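Local atomic coordinates of cytoplasmic export protein 1 (Saccharomyces cerevisiae, PDB entry 3VWA), a protein that takes part in nuclear tRNA export, binding tRNA and possibly collecting it from export receptors at the nuclear pore to hand it on to the translation machinery. Residues A[65-70]-A[117-122]; A[126-131]-A[147-152]. All blocks are in the same frame, centred on the assembly; numbering follows the deposited sequence.

Contact 1 of 2, residues A[65-70]-A[117-122]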
loop_
_atom_site.group_PDB
_atom_site.type_symbol
_atom_site.label_atom_id
_atom_site.label_comp_id
_atom_site.label_asym_id
_atom_site.label_seq_id
_atom_site.Cartn_x
_atom_site.Cartn_y
_atom_site.Cartn_z
ATOM N N LEU A 65 32.422 -8.963 -7.468
ATOM C CA LEU A 65 32.156 -8.715 -6.042
ATOM C C LEU A 65 30.772 -9.219 -5.615
ATOM O O LEU A 65 29.768 -8.878 -6.236
ATOM C CB LEU A 65 32.321 -7.240 -5.682
ATOM C CG LEU A 65 33.636 -6.517 -5.909
ATOM C CD1 LEU A 65 33.485 -5.092 -5.387
ATOM C CD2 LEU A 65 34.791 -7.221 -5.239
ATOM N N LYS A 66 30.740 -10.061 -4.589
ATOM C CA LYS A 66 29.505 -10.658 -4.084
ATOM C C LYS A 66 29.303 -10.108 -2.691
ATOM O O LYS A 66 29.639 -10.758 -1.684
ATOM C CB LYS A 66 29.609 -12.194 -3.997
ATOM C CG LYS A 66 29.001 -12.941 -5.177
ATOM C CD LYS A 66 30.005 -13.068 -6.307
ATOM C CE LYS A 66 29.369 -13.711 -7.528
ATOM N NZ LYS A 66 29.882 -13.050 -8.756
ATOM N N ILE A 67 28.782 -8.894 -2.633
ATOM C CA ILE A 67 28.742 -8.195 -1.363
ATOM C C ILE A 67 27.276 -7.885 -1.117
ATOM O O ILE A 67 26.630 -7.190 -1.903
ATOM C CB ILE A 67 29.644 -6.938 -1.374
ATOM C CG1 ILE A 67 31.021 -7.259 -1.951
ATOM C CG2 ILE A 67 29.734 -6.283 0.010
ATOM C CD1 ILE A 67 32.061 -7.654 -0.930
ATOM N N PRO A 68 26.717 -8.490 -0.071
ATOM C CA PRO A 68 25.381 -8.128 0.314
ATOM C C PRO A 68 25.406 -6.618 0.623
ATOM O O PRO A 68 26.276 -6.136 1.379
ATOM C CB PRO A 68 25.172 -8.917 1.618
ATOM C CG PRO A 68 26.174 -10.037 1.573
ATOM C CD PRO A 68 27.317 -9.541 0.785
ATOM N N GLY A 69 24.469 -5.885 0.060
ATOM C CA GLY A 69 24.448 -4.456 0.231
ATOM C C GLY A 69 24.780 -3.678 -1.022
ATOM O O GLY A 69 24.360 -2.544 -1.142
ATOM N N LEU A 70 25.565 -4.250 -1.944
ATOM C CA LEU A 70 25.636 -3.659 -3.300
ATOM C C LEU A 70 24.396 -3.981 -4.140
ATOM O O LEU A 70 23.698 -4.957 -3.881
ATOM C CB LEU A 70 26.870 -4.146 -4.068
ATOM C CG LEU A 70 28.233 -3.989 -3.421
ATOM C CD1 LEU A 70 29.246 -4.495 -4.445
ATOM C CD2 LEU A 70 28.496 -2.541 -2.977
ATOM N N LEU A 117 26.061 0.763 6.550
ATOM C CA LEU A 117 27.159 0.329 7.392
ATOM C C LEU A 117 27.407 -1.182 7.327
ATOM O O LEU A 117 28.546 -1.618 7.321
ATOM C CB LEU A 117 26.938 0.824 8.840
ATOM C CG LEU A 117 27.076 2.367 8.984
ATOM C CD1 LEU A 117 26.491 2.882 10.300
ATOM C CD2 LEU A 117 28.537 2.828 8.934
ATOM N N ALA A 118 26.379 -2.014 7.301
ATOM C CA ALA A 118 26.657 -3.457 7.202
ATOM C C ALA A 118 27.381 -3.742 5.864
ATOM O O ALA A 118 28.295 -4.579 5.816
ATOM C CB ALA A 118 25.363 -4.262 7.278
ATOM N N THR A 119 26.985 -3.023 4.802
ATOM C CA THR A 119 27.604 -3.205 3.507
ATOM C C THR A 119 29.071 -2.765 3.471
ATOM O O THR A 119 29.915 -3.498 2.956
ATOM C CB THR A 119 26.847 -2.459 2.459
ATOM O OG1 THR A 119 25.485 -2.879 2.552
ATOM C CG2 THR A 119 27.464 -2.758 1.063
ATOM N N LEU A 120 29.351 -1.599 4.040
ATOM C CA LEU A 120 30.729 -1.104 4.180
ATOM C C LEU A 120 31.577 -1.985 5.114
ATOM O O LEU A 120 32.818 -1.992 5.033
ATOM C CB LEU A 120 30.707 0.367 4.665
ATOM C CG LEU A 120 30.052 1.335 3.655
ATOM C CD1 LEU A 120 29.641 2.676 4.264
ATOM C CD2 LEU A 120 30.905 1.555 2.403
ATOM N N GLY A 121 30.914 -2.750 5.975
ATOM C CA GLY A 121 31.603 -3.794 6.761
ATOM C C GLY A 121 32.057 -4.991 5.910
ATOM O O GLY A 121 33.137 -5.538 6.125
ATOM N N PHE A 122 31.238 -5.395 4.943
ATOM C CA PHE A 122 31.622 -6.466 4.011
ATOM C C PHE A 122 32.712 -5.973 3.059
ATOM O O PHE A 122 33.523 -6.751 2.564
ATOM C CB PHE A 122 30.418 -6.969 3.242
ATOM C CG PHE A 122 29.411 -7.698 4.097
ATOM C CD1 PHE A 122 29.803 -8.754 4.926
ATOM C CD2 PHE A 122 28.073 -7.359 4.059
ATOM C CE1 PHE A 122 28.871 -9.438 5.716
ATOM C CE2 PHE A 122 27.144 -8.033 4.832
ATOM C CZ PHE A 122 27.540 -9.077 5.669
HETATM O O HOH W 1 24.058 -0.931 1.221
#
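This is a loop-on-helix packing contact in the kinase-like domain, partly buried, where the turn that follows helix 52-64 settles on the last turn of helix 106-122. No direct hydrogen bond joins the two segments; the fit is one of shape. Residues 67-70 form a type II beta turn, closed by Leu70 N to Ile67 O at 3.1 Å, and its Gly69 is pressed onto Thr119. The hydroxyl OG1 of Thr119 comes within 3.0 Å of Gly69 CA, so a CB on Gly69 would collide with it. A phi of 111° points to glycine as well. With OG1 of Thr119 beside the backbone N (chi1 -54°), CG2 is left anti to it, lies 3.5 Å from Gly69 C and meets CD2 of Leu70. The hydroxyl is hydrogen-bonded to Gln115 O one turn back, and a water 2.8 Å from OG1 joins it to Gly69 O. Towards solvent, the Phe122 ring receives Pro68 CG over one face, the two side chains crossing at about a right angle, with Pro68 CB 3.9 Å from CE2. Ile67 slides past Phe122 the other way and puts CG2 3.4 Å from its CB. By topology this matches the junction of protein kinases in which the loop between the C helix and strand β4 is seated on helix E.

Contact 2 of 2, residues A[126-131]-A[147-152]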
loop_
_atom_site.group_PDB
_atom_site.type_symbol
_atom_site.label_atom_id
_atom_site.label_comp_id
_atom_site.label_asym_id
_atom_site.label_seq_id
_atom_site.Cartn_x
_atom_site.Cartn_y
_atom_site.Cartn_z
ATOM N N PHE A 126 38.287 -3.724 0.890
ATOM C CA PHE A 126 38.346 -2.974 -0.374
ATOM C C PHE A 126 38.339 -1.482 -0.082
ATOM O O PHE A 126 38.027 -1.071 1.037
ATOM C CB PHE A 126 37.173 -3.321 -1.302
ATOM C CG PHE A 126 37.168 -4.754 -1.803
ATOM C CD1 PHE A 126 37.910 -5.120 -2.916
ATOM C CD2 PHE A 126 36.386 -5.727 -1.195
ATOM C CE1 PHE A 126 37.891 -6.417 -3.404
ATOM C CE2 PHE A 126 36.359 -7.040 -1.683
ATOM C CZ PHE A 126 37.114 -7.381 -2.792
ATOM N N VAL A 127 38.756 -0.679 -1.065
ATOM C CA VAL A 127 38.498 0.762 -1.050
ATOM C C VAL A 127 37.355 0.979 -2.011
ATOM O O VAL A 127 37.302 0.332 -3.077
ATOM C CB VAL A 127 39.672 1.609 -1.580
ATOM C CG1 VAL A 127 39.461 3.098 -1.236
ATOM C CG2 VAL A 127 40.983 1.121 -1.011
ATOM N N LEU A 128 36.450 1.882 -1.649
ATOM C CA LEU A 128 35.281 2.135 -2.490
ATOM C C LEU A 128 35.552 3.411 -3.216
ATOM O O LEU A 128 35.559 3.425 -4.436
ATOM C CB LEU A 128 33.981 2.220 -1.675
ATOM C CG LEU A 128 32.619 1.852 -2.318
ATOM C CD1 LEU A 128 31.442 2.572 -1.678
ATOM C CD2 LEU A 128 32.553 1.963 -3.854
ATOM N N GLY A 129 35.750 4.484 -2.450
ATOM C CA GLY A 129 36.281 5.721 -2.957
ATOM C C GLY A 129 35.305 6.679 -3.577
ATOM O O GLY A 129 35.623 7.878 -3.755
ATOM N N THR A 130 34.108 6.175 -3.880
ATOM C CA THR A 130 33.105 6.907 -4.660
ATOM C C THR A 130 31.833 7.283 -3.846
ATOM O O THR A 130 30.830 7.705 -4.437
ATOM C CB THR A 130 32.634 6.030 -5.833
ATOM O OG1 THR A 130 31.970 4.876 -5.272
ATOM C CG2 THR A 130 33.863 5.610 -6.825
ATOM N N LEU A 131 31.851 7.095 -2.533
ATOM C CA LEU A 131 30.656 7.378 -1.686
ATOM C C LEU A 131 30.088 8.787 -1.881
ATOM O O LEU A 131 30.769 9.778 -1.669
ATOM C CB LEU A 131 30.983 7.222 -0.203
ATOM C CG LEU A 131 30.922 5.867 0.483
ATOM C CD1 LEU A 131 31.714 5.924 1.769
ATOM C CD2 LEU A 131 29.498 5.468 0.825
ATOM N N PHE A 147 25.821 1.622 -5.232
ATOM C CA PHE A 147 26.271 1.523 -6.575
ATOM C C PHE A 147 27.563 2.318 -6.764
ATOM O O PHE A 147 27.861 3.240 -5.995
ATOM C CB PHE A 147 25.210 2.054 -7.511
ATOM C CG PHE A 147 25.654 2.112 -8.924
ATOM C CD1 PHE A 147 25.715 0.936 -9.694
ATOM C CD2 PHE A 147 26.067 3.337 -9.492
ATOM C CE1 PHE A 147 26.139 0.973 -11.024
ATOM C CE2 PHE A 147 26.496 3.377 -10.821
ATOM C CZ PHE A 147 26.539 2.190 -11.578
ATOM N N GLY A 148 28.321 1.979 -7.804
ATOM C CA GLY A 148 29.450 2.827 -8.192
ATOM C C GLY A 148 30.798 2.292 -7.788
ATOM O O GLY A 148 31.430 2.730 -6.805
ATOM N N LEU A 149 31.293 1.423 -8.646
ATOM C CA LEU A 149 32.423 0.591 -8.344
ATOM C C LEU A 149 33.628 1.049 -9.214
ATOM O O LEU A 149 34.658 0.360 -9.314
ATOM C CB LEU A 149 31.952 -0.829 -8.652
ATOM C CG LEU A 149 31.681 -1.853 -7.530
ATOM C CD1 LEU A 149 31.478 -1.292 -6.108
ATOM C CD2 LEU A 149 30.577 -2.823 -7.942
ATOM N N GLU A 150 33.508 2.245 -9.800
ATOM C CA GLU A 150 34.555 2.811 -10.697
ATOM C C GLU A 150 35.979 2.790 -10.140
ATOM O O GLU A 150 36.943 2.495 -10.862
ATOM C CB GLU A 150 34.224 4.246 -11.117
ATOM C CG GLU A 150 32.930 4.378 -11.901
ATOM C CD GLU A 150 31.685 4.422 -11.036
ATOM O OE1 GLU A 150 31.796 4.396 -9.800
ATOM O OE2 GLU A 150 30.575 4.508 -11.599
ATOM N N LEU A 151 36.109 3.111 -8.858
ATOM C CA LEU A 151 37.417 3.242 -8.227
ATOM C C LEU A 151 37.753 2.016 -7.373
ATOM O O LEU A 151 38.827 1.909 -6.821
ATOM C CB LEU A 151 37.416 4.509 -7.352
ATOM C CG LEU A 151 37.439 5.861 -8.079
ATOM C CD1 LEU A 151 37.611 6.963 -7.040
ATOM C CD2 LEU A 151 38.589 5.925 -9.068
ATOM N N CYS A 152 36.808 1.101 -7.253
ATOM C CA CYS A 152 36.915 0.030 -6.289
ATOM C C CYS A 152 38.092 -0.905 -6.570
ATOM O O CYS A 152 38.258 -1.433 -7.688
ATOM C CB CYS A 152 35.627 -0.781 -6.297
ATOM S SG CYS A 152 35.652 -2.112 -5.091
HETATM O O HOH W 2 34.533 2.622 -6.615
HETATM O O HOH W 3 29.698 4.630 -4.245
#
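Thr130 carries the middle of this buried contact. Its CB already lies 3.6 Å from Gly148 O. OG1, turned between the backbone N and the carbonyl carbon (chi1 64°), donates to Gly148 O at 2.7 Å, arriving in the carbonyl plane with a C=O...O angle of 146°. A water that also binds Phe147 O donates to the same hydroxyl. The methyl CG2 stays beside Gly148 O but packs on Leu151, 3.8 Å from its CB, with Glu150 OE1 near the methyl; the other carboxylate oxygen of Glu150 is held by Trp26. An alanine here would remove the hydroxyl and the methyl, and would probably loosen residues 147-151 by leaving Gly148 O without its direct tie to this loop. A second water donates to Leu128 O and Gly148 O and accepts from Leu151 N, so Gly148 O is gripped twice. Leu128, CG anti to the backbone N, bends CD2 back to 3.2 Å from Gly148 O and 4.1 Å from Leu149 CD1. At the strand end, Cys152 CA points its hydrogen at Val127 O (3.2 Å), while SG sits obliquely off the Phe126 ring, 5.1 Å from its centroid. Asp187 holds the N-H groups of Leu128 and Gly129, as the helix F aspartate does in kinases. By sequence and topology, Leu128-Gly129-Thr130 and Leu146-Phe147-Gly148 probably stand where active kinases carry HRD and DFG, with Thr130 and Leu146 at the two aspartate positions; the contact is held by a hydroxyl, carbonyls and water in place of acidic groups, consistent with a pseudokinase.

The two contacts lie about 12 Å apart between centres in the kinase-like domain, away from the HEAT repeats at 381-419 and 494-530. Contact 1 is partly buried, with Pro68 and Phe122 at the surface, and relies on apolar packing round a glycine; contact 2 is buried and is knit by backbone carbonyls, one hydroxyl and bridging waters. They hold different segments but adjoin in the chain, since helix 106-122 runs into strand 126-127. They also touch directly: Leu65 packs on Phe126 and Cys152, Leu70 on Leu149, and Leu120 on Leu128. These apolar contacts join the helix and turn of contact 1 to the paired loops of contact 2.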